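Local coordinates for polyketide cyclase / dehydrase and lipid transport (Nitrosospira multiformis, PDB 3P51), which is of unknown function but probably binds a hydrophobic ligand in the pocket of a Bet v 1-like fold, at residues 2-12 / 119-133. Sequence-based numbering, arbitrary orientation.
Sequences PKVYNSIVVDA and TEAVEYMNTVYRSLL
V4 and N6, on strand 3-10, pack against V122, N126, Y129 and R130 in the 120-133 part of helix 120-139. This is the helix-grip arrangement of the Bet v 1-like fold, where the long C-terminal helix lies along a curved antiparallel sheet. Strand 3-10 is outermost in its own chain's sheet, but S7 bonds to a second subunit. The segment axes come within 8.3 Å. The extended backbone turns P2, V4, N6 and I8 to the helix, and the near-parallel course, 23° apart, keeps facing pairs in step (V4 with N126, N6 with R130, I8 with L133).

The tight part is mostly apolar. V4 CG2, set between its own N and carbonyl carbon, lies at the edge of the Y129 ring, in plane and 3.8 Å from CD2, while CG1 lies against V122 CG1 (4.1 Å) and beside N126 OD1. Further along, I8 CD1 meets L133 CB at 3.8 Å. Y129 continues inward, its hydroxyl hydrogen-bonded to Y91 and Y74.

The other flank is polar and watered. The N6 amide, nearly perpendicular to that of N126, sends ND2 to N126 OD1 in a fairly straight 3.1 Å bond (166° at the hydrogen). R130, extended from CG to NE, lays its guanidinium over N126 CB. One water accepts from Y5 N, within hydrogen-bonding distance of N126 OD1; a second, at the guanidinium edge, accepts from R130 NH2 and lies similarly near N6 OD1. That same oxygen takes the NE hydrogen of R130 at 2.8 Å, with NE tilted 33° from the carbonyl plane.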
loop_
_atom_site.group_PDB
_atom_site.type_symbol
_atom_site.label_atom_id
_atom_site.label_comp_id
_atom_site.label_asym_id
_atom_site.label_seq_id
_atom_site.Cartn_x
_atom_site.Cartn_y
_atom_site.Cartn_z
ATOM N N PRO A 2 14.016 -12.246 8.342
ATOM C CA PRO A 2 14.849 -11.052 8.173
ATOM C C PRO A 2 14.494 -10.336 6.884
ATOM O O PRO A 2 13.697 -10.845 6.098
ATOM C CB PRO A 2 16.255 -11.629 8.074
ATOM C CG PRO A 2 16.188 -12.871 8.951
ATOM C CD PRO A 2 14.806 -13.433 8.711
ATOM N N LYS A 3 15.084 -9.170 6.663
ATOM C CA LYS A 3 14.832 -8.443 5.434
ATOM C C LYS A 3 16.010 -7.571 5.032
ATOM O O LYS A 3 16.881 -7.258 5.847
ATOM C CB LYS A 3 13.564 -7.611 5.564
ATOM C CG LYS A 3 13.558 -6.624 6.708
ATOM C CD LYS A 3 12.166 -6.013 6.860
ATOM C CE LYS A 3 11.099 -7.104 6.909
ATOM N NZ LYS A 3 9.708 -6.562 6.964
ATOM N N VAL A 4 16.045 -7.201 3.759
ATOM C CA VAL A 4 17.056 -6.285 3.256
ATOM C C VAL A 4 16.379 -5.220 2.413
ATOM O O VAL A 4 15.282 -5.429 1.894
ATOM C CB VAL A 4 18.101 -7.011 2.409
ATOM C CG1 VAL A 4 18.948 -7.929 3.295
ATOM C CG2 VAL A 4 17.418 -7.795 1.280
ATOM N N TYR A 5 17.025 -4.070 2.285
ATOM C CA TYR A 5 16.483 -3.003 1.455
ATOM C C TYR A 5 17.631 -2.250 0.837
ATOM O O TYR A 5 18.497 -1.750 1.552
ATOM C CB TYR A 5 15.633 -2.040 2.286
ATOM C CG TYR A 5 15.111 -0.865 1.469
ATOM C CD1 TYR A 5 13.907 -0.961 0.772
ATOM C CD2 TYR A 5 15.823 0.326 1.390
ATOM C CE1 TYR A 5 13.416 0.108 0.020
ATOM C CE2 TYR A 5 15.350 1.400 0.645
ATOM C CZ TYR A 5 14.144 1.285 -0.039
ATOM O OH TYR A 5 13.663 2.338 -0.793
ATOM N N ASN A 6 17.653 -2.184 -0.488
ATOM C CA ASN A 6 18.693 -1.437 -1.183
ATOM C C ASN A 6 18.117 -0.587 -2.300
ATOM O O ASN A 6 17.163 -0.993 -2.973
ATOM C CB ASN A 6 19.735 -2.385 -1.748
ATOM C CG ASN A 6 20.487 -3.124 -0.662
ATOM O OD1 ASN A 6 21.485 -2.626 -0.133
ATOM N ND2 ASN A 6 20.006 -4.313 -0.316
ATOM N N SER A 7 18.705 0.585 -2.507
ATOM C CA SER A 7 18.183 1.515 -3.493
ATOM C C SER A 7 19.285 2.373 -4.097
ATOM O O SER A 7 20.352 2.554 -3.503
ATOM C CB SER A 7 17.096 2.388 -2.861
ATOM O OG SER A 7 17.610 3.145 -1.776
ATOM N N ILE A 8 19.026 2.873 -5.298
ATOM C CA ILE A 8 19.957 3.731 -6.022
ATOM C C ILE A 8 19.170 4.713 -6.885
ATOM O O ILE A 8 17.985 4.497 -7.164
ATOM C CB ILE A 8 20.826 2.930 -6.994
ATOM C CG1 ILE A 8 19.927 2.192 -7.988
ATOM C CG2 ILE A 8 21.732 1.960 -6.247
ATOM C CD1 ILE A 8 20.680 1.527 -9.107
ATOM N N VAL A 9 19.839 5.787 -7.306
ATOM C CA VAL A 9 19.301 6.685 -8.323
ATOM C C VAL A 9 20.018 6.462 -9.654
ATOM O O VAL A 9 21.238 6.405 -9.710
ATOM C CB VAL A 9 19.426 8.149 -7.901
ATOM C CG1 VAL A 9 19.050 9.085 -9.069
ATOM C CG2 VAL A 9 18.530 8.407 -6.696
ATOM N N VAL A 10 19.237 6.316 -10.717
ATOM C CA VAL A 10 19.754 5.994 -12.044
ATOM C C VAL A 10 19.523 7.187 -12.977
ATOM O O VAL A 10 18.396 7.689 -13.073
ATOM C CB VAL A 10 19.019 4.755 -12.609
ATOM C CG1 VAL A 10 19.380 4.519 -14.041
ATOM C CG2 VAL A 10 19.326 3.515 -11.777
ATOM N N ASP A 11 20.573 7.645 -13.662
ATOM C CA ASP A 11 20.455 8.824 -14.529
ATOM C C ASP A 11 19.829 8.502 -15.891
ATOM O O ASP A 11 20.497 8.548 -16.929
ATOM C CB ASP A 11 21.804 9.538 -14.712
ATOM C CG ASP A 11 21.655 10.924 -15.356
ATOM O OD1 ASP A 11 20.630 11.171 -16.023
ATOM O OD2 ASP A 11 22.557 11.776 -15.194
ATOM N N ALA A 12 18.541 8.184 -15.871
ATOM C CA ALA A 12 17.771 7.940 -17.080
ATOM C C ALA A 12 16.297 8.078 -16.731
ATOM O O ALA A 12 15.908 7.886 -15.579
ATOM C CB ALA A 12 18.054 6.560 -17.615
ATOM N N THR A 119 20.047 -14.939 10.754
ATOM C CA THR A 119 20.181 -13.778 9.886
ATOM C C THR A 119 21.326 -13.968 8.901
ATOM O O THR A 119 21.761 -13.022 8.256
ATOM C CB THR A 119 20.435 -12.490 10.699
ATOM O OG1 THR A 119 21.690 -12.596 11.388
ATOM C CG2 THR A 119 19.318 -12.274 11.712
ATOM N N GLU A 120 21.810 -15.198 8.791
ATOM C CA GLU A 120 22.975 -15.501 7.967
ATOM C C GLU A 120 22.813 -15.003 6.532
ATOM O O GLU A 120 23.783 -14.602 5.889
ATOM C CB GLU A 120 23.245 -17.011 7.979
ATOM C CG GLU A 120 24.469 -17.431 7.175
ATOM C CD GLU A 120 24.659 -18.944 7.133
ATOM O OE1 GLU A 120 25.569 -19.413 6.411
ATOM O OE2 GLU A 120 23.895 -19.663 7.818
ATOM N N ALA A 121 21.587 -15.016 6.027
ATOM C CA ALA A 121 21.358 -14.614 4.643
ATOM C C ALA A 121 21.349 -13.106 4.414
ATOM O O ALA A 121 21.267 -12.662 3.268
ATOM C CB ALA A 121 20.066 -15.224 4.119
ATOM N N VAL A 122 21.401 -12.316 5.486
ATOM C CA VAL A 122 21.237 -10.864 5.346
ATOM C C VAL A 122 22.404 -10.254 4.584
ATOM O O VAL A 122 22.214 -9.566 3.588
ATOM C CB VAL A 122 21.066 -10.146 6.712
ATOM C CG1 VAL A 122 21.346 -8.648 6.582
ATOM C CG2 VAL A 122 19.669 -10.384 7.276
ATOM N N GLU A 123 23.619 -10.513 5.044
ATOM C CA GLU A 123 24.782 -9.985 4.345
ATOM C C GLU A 123 24.786 -10.479 2.899
ATOM O O GLU A 123 25.057 -9.713 1.973
ATOM C CB GLU A 123 26.087 -10.393 5.040
ATOM C CG GLU A 123 27.322 -10.069 4.196
ATOM C CD GLU A 123 28.634 -10.192 4.958
ATOM O OE1 GLU A 123 28.817 -11.197 5.681
ATOM O OE2 GLU A 123 29.484 -9.281 4.825
ATOM N N TYR A 124 24.478 -11.761 2.711
ATOM C CA TYR A 124 24.533 -12.370 1.382
ATOM C C TYR A 124 23.581 -11.699 0.376
ATOM O O TYR A 124 23.970 -11.405 -0.760
ATOM C CB TYR A 124 24.298 -13.891 1.463
ATOM C CG TYR A 124 24.276 -14.584 0.113
ATOM C CD1 TYR A 124 25.434 -15.126 -0.436
ATOM C CD2 TYR A 124 23.094 -14.692 -0.617
ATOM C CE1 TYR A 124 25.415 -15.756 -1.674
ATOM C CE2 TYR A 124 23.066 -15.319 -1.851
ATOM C CZ TYR A 124 24.228 -15.847 -2.375
ATOM O OH TYR A 124 24.197 -16.468 -3.602
HETATM N N MSE A 125 22.345 -11.428 0.786
HETATM C CA MSE A 125 21.397 -10.789 -0.128
HETATM C C MSE A 125 21.694 -9.305 -0.349
HETATM O O MSE A 125 21.498 -8.788 -1.455
HETATM C CB MSE A 125 19.947 -11.011 0.313
HETATM C CG MSE A 125 19.500 -12.476 0.209
HETATM SE SE MSE A 125 19.742 -13.269 -1.594
HETATM C CE MSE A 125 18.583 -12.067 -2.604
ATOM N N ASN A 126 22.181 -8.621 0.686
ATOM C CA ASN A 126 22.674 -7.259 0.492
ATOM C C ASN A 126 23.709 -7.230 -0.628
ATOM O O ASN A 126 23.701 -6.345 -1.475
ATOM C CB ASN A 126 23.279 -6.683 1.780
ATOM C CG ASN A 126 22.234 -6.078 2.694
ATOM O OD1 ASN A 126 21.189 -5.618 2.235
ATOM N ND2 ASN A 126 22.511 -6.071 3.992
ATOM N N THR A 127 24.603 -8.214 -0.624
ATOM C CA THR A 127 25.649 -8.287 -1.631
ATOM C C THR A 127 25.075 -8.539 -3.016
ATOM O O THR A 127 25.458 -7.881 -3.981
ATOM C CB THR A 127 26.680 -9.370 -1.280
ATOM O OG1 THR A 127 27.475 -8.917 -0.178
ATOM C CG2 THR A 127 27.584 -9.661 -2.472
ATOM N N VAL A 128 24.158 -9.496 -3.110
ATOM C CA VAL A 128 23.473 -9.777 -4.368
ATOM C C VAL A 128 22.725 -8.552 -4.904
ATOM O O VAL A 128 22.965 -8.108 -6.030
ATOM C CB VAL A 128 22.510 -10.976 -4.221
ATOM C CG1 VAL A 128 21.482 -10.997 -5.359
ATOM C CG2 VAL A 128 23.306 -12.290 -4.166
ATOM N N TYR A 129 21.821 -7.993 -4.103
ATOM C CA TYR A 129 21.058 -6.835 -4.564
ATOM C C TYR A 129 21.921 -5.631 -4.937
ATOM O O TYR A 129 21.625 -4.940 -5.893
ATOM C CB TYR A 129 19.983 -6.452 -3.551
ATOM C CG TYR A 129 18.841 -7.435 -3.563
ATOM C CD1 TYR A 129 18.389 -7.969 -4.761
ATOM C CD2 TYR A 129 18.245 -7.864 -2.386
ATOM C CE1 TYR A 129 17.349 -8.885 -4.792
ATOM C CE2 TYR A 129 17.203 -8.776 -2.407
ATOM C CZ TYR A 129 16.761 -9.282 -3.611
ATOM O OH TYR A 129 15.727 -10.190 -3.645
ATOM N N ARG A 130 22.995 -5.388 -4.197
ATOM C CA ARG A 130 23.847 -4.246 -4.507
ATOM C C ARG A 130 24.536 -4.441 -5.855
ATOM O O ARG A 130 24.707 -3.496 -6.616
ATOM C CB ARG A 130 24.855 -3.998 -3.379
ATOM C CG ARG A 130 24.204 -3.379 -2.154
ATOM C CD ARG A 130 25.009 -3.566 -0.885
ATOM N NE ARG A 130 24.247 -3.127 0.289
ATOM C CZ ARG A 130 24.665 -3.267 1.544
ATOM N NH1 ARG A 130 25.843 -3.846 1.793
ATOM N NH2 ARG A 130 23.907 -2.838 2.551
ATOM N N SER A 131 24.901 -5.681 -6.159
ATOM C CA SER A 131 25.517 -5.993 -7.446
ATOM C C SER A 131 24.540 -5.829 -8.602
ATOM O O SER A 131 24.880 -5.250 -9.628
ATOM C CB SER A 131 26.089 -7.414 -7.447
ATOM O OG SER A 131 26.440 -7.803 -8.764
ATOM N N LEU A 132 23.325 -6.347 -8.441
ATOM C CA LEU A 132 22.304 -6.218 -9.477
ATOM C C LEU A 132 21.993 -4.744 -9.756
ATOM O O LEU A 132 21.940 -4.313 -10.910
ATOM C CB LEU A 132 21.024 -6.957 -9.074
ATOM C CG LEU A 132 21.126 -8.466 -8.803
ATOM C CD1 LEU A 132 19.809 -9.006 -8.272
ATOM C CD2 LEU A 132 21.542 -9.226 -10.049
ATOM N N LEU A 133 21.798 -3.970 -8.695
ATOM C CA LEU A 133 21.517 -2.547 -8.848
ATOM C C LEU A 133 22.699 -1.806 -9.475
ATOM O O LEU A 133 22.512 -0.914 -10.301
ATOM C CB LEU A 133 21.151 -1.924 -7.503
ATOM C CG LEU A 133 19.813 -2.367 -6.914
ATOM C CD1 LEU A 133 19.628 -1.838 -5.509
ATOM C CD2 LEU A 133 18.659 -1.915 -7.800
HETATM O O HOH W 1 19.610 -3.933 3.571
HETATM O O HOH W 2 21.293 -1.727 2.651
#